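Local coordinates for protein cysteine synthase 3 (Entamoeba histolytica, PDB 6KR5) that makes L-cysteine from O-acetylserine and sulfide with the help of pyridoxal phosphate, as expected of a cysteine synthase, at residues 283-288 / 304-309. Residues are numbered along the deposited sequence; the frame is centred on the assembly and turned at random. Where two conformers were deposited one is given.
Sequences AAILAG and IILPDC. With PLP (pyridoxal-5'-phosphate), chain D.
Helix 279-292 packs on strand 301-306 mainly through apolar side chains; no hydrogen bond links residues 283-288 to 304-309. The axes of residues 283-288 and 304-306 run nearly antiparallel, at 166°, and approach to 7.9 Å. Ile304 points at the helix. Ile304 CG2, anti to the backbone N, reaches Ala284 CB at 3.5 Å. The other branch extends (chi2 177°), so that Ile304 CD1 lies 3.8 Å from Gly288 CA. Gly288 has no side chain, and the methyl lies against its CA. Ala284 CB also sits 3.6 Å from Ile305 O. The Ile285 and Leu306 side chains cross obliquely, with Ile285 CG1 3.6 Å from Leu306 CD2. Met265 and Val269 of helix 259-273 also touch Ile285.

The strand is internal to the six-stranded mixed sheet of this fold type II PLP enzyme, between strands 43-48 and 186-190.

Past the strand end the chain turns to the cofactor. Pro307 lies over the pyridine ring at N1, its CB 3.2 Å from PLP N1. The Asp308 carboxylate lies by the ring methyl, OD2 being 3.2 Å from PLP C2A. Asn88 and Tyr313 hydrogen-bond to that oxygen and so help fix the carboxylate. Cys309 then forms a disulfide with Cys50.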
# COMPACT_ATOMS: atom_id res chain seq x y z
N ALA B 283 17.45 2.42 -6.19
CA ALA B 283 18.60 1.84 -6.86
C ALA B 283 18.22 1.40 -8.27
O ALA B 283 18.92 1.72 -9.24
CB ALA B 283 19.15 0.66 -6.06
N ALA B 284 17.11 0.67 -8.39
CA ALA B 284 16.66 0.22 -9.70
C ALA B 284 16.38 1.38 -10.63
O ALA B 284 16.78 1.35 -11.80
CB ALA B 284 15.42 -0.67 -9.56
N ILE B 285 15.71 2.43 -10.14
CA ILE B 285 15.37 3.56 -11.01
C ILE B 285 16.64 4.25 -11.49
O ILE B 285 16.77 4.57 -12.68
CB ILE B 285 14.42 4.53 -10.30
CG1 ILE B 285 13.02 3.91 -10.26
CG2 ILE B 285 14.37 5.88 -11.05
CD1 ILE B 285 12.01 4.65 -9.41
N LEU B 286 17.61 4.46 -10.59
CA LEU B 286 18.84 5.13 -11.03
C LEU B 286 19.57 4.29 -12.08
O LEU B 286 20.03 4.83 -13.09
CB LEU B 286 19.74 5.42 -9.84
CG LEU B 286 21.08 6.07 -10.20
CD1 LEU B 286 20.86 7.34 -11.01
CD2 LEU B 286 21.85 6.39 -8.94
N ALA B 287 19.65 2.97 -11.87
CA ALA B 287 20.25 2.12 -12.89
C ALA B 287 19.48 2.22 -14.20
O ALA B 287 20.08 2.21 -15.29
CB ALA B 287 20.29 0.67 -12.42
N GLY B 288 18.15 2.33 -14.12
CA GLY B 288 17.36 2.42 -15.33
C GLY B 288 17.53 3.75 -16.04
O GLY B 288 17.49 3.81 -17.28
N ILE B 304 11.25 -1.04 -15.18
CA ILE B 304 12.00 -1.08 -13.93
C ILE B 304 11.08 -1.61 -12.85
O ILE B 304 10.01 -1.04 -12.61
CB ILE B 304 12.53 0.32 -13.56
CG1 ILE B 304 13.25 0.96 -14.74
CG2 ILE B 304 13.46 0.25 -12.35
CD1 ILE B 304 13.72 2.36 -14.43
N ILE B 305 11.49 -2.68 -12.17
CA ILE B 305 10.73 -3.21 -11.04
C ILE B 305 10.96 -2.31 -9.83
O ILE B 305 12.10 -2.03 -9.47
CB ILE B 305 11.16 -4.65 -10.72
CG1 ILE B 305 11.02 -5.55 -11.94
CG2 ILE B 305 10.34 -5.19 -9.55
CD1 ILE B 305 9.59 -5.62 -12.47
N LEU B 306 9.86 -1.89 -9.19
CA LEU B 306 9.94 -1.17 -7.92
C LEU B 306 9.41 -2.09 -6.82
O LEU B 306 8.19 -2.26 -6.70
CB LEU B 306 9.13 0.14 -7.96
CG LEU B 306 9.43 1.10 -9.13
CD1 LEU B 306 8.91 2.49 -8.79
CD2 LEU B 306 10.90 1.16 -9.43
N PRO B 307 10.28 -2.73 -6.03
CA PRO B 307 9.81 -3.84 -5.17
C PRO B 307 8.87 -3.47 -4.02
O PRO B 307 8.10 -4.35 -3.60
CB PRO B 307 11.12 -4.44 -4.63
CG PRO B 307 12.13 -4.15 -5.71
CD PRO B 307 11.75 -2.75 -6.19
N ASP B 308 8.92 -2.26 -3.47
CA ASP B 308 8.03 -1.93 -2.35
C ASP B 308 7.94 -0.42 -2.19
O ASP B 308 8.47 0.35 -3.01
CB ASP B 308 8.46 -2.64 -1.04
CG ASP B 308 9.73 -2.07 -0.40
OD1 ASP B 308 10.38 -1.17 -0.97
OD2 ASP B 308 10.09 -2.58 0.70
N CYS B 309 7.29 0.01 -1.12
CA CYS B 309 6.90 1.40 -0.91
C CYS B 309 7.79 2.08 0.13
O CYS B 309 8.29 1.44 1.06
CB CYS B 309 5.44 1.46 -0.44
SG CYS B 309 4.85 3.13 -0.14
N1 PLP D . 13.73 -4.94 -2.79
C2 PLP D . 12.88 -5.35 -1.80
C2A PLP D . 12.30 -4.31 -0.89
C3 PLP D . 12.57 -6.69 -1.67
O3 PLP D . 11.71 -7.08 -0.67
C4 PLP D . 13.12 -7.62 -2.54
C4A PLP D . 12.89 -9.08 -2.36
O4A PLP D . 12.20 -9.48 -1.41
C5 PLP D . 13.99 -7.19 -3.54
C6 PLP D . 14.29 -5.85 -3.65
C5A PLP D . 14.66 -8.15 -4.50
O4P PLP D . 13.79 -8.97 -5.22
P PLP D . 14.30 -10.46 -5.53
O1P PLP D . 15.69 -10.36 -6.13
O2P PLP D . 14.35 -11.19 -4.22
O3P PLP D . 13.32 -11.06 -6.47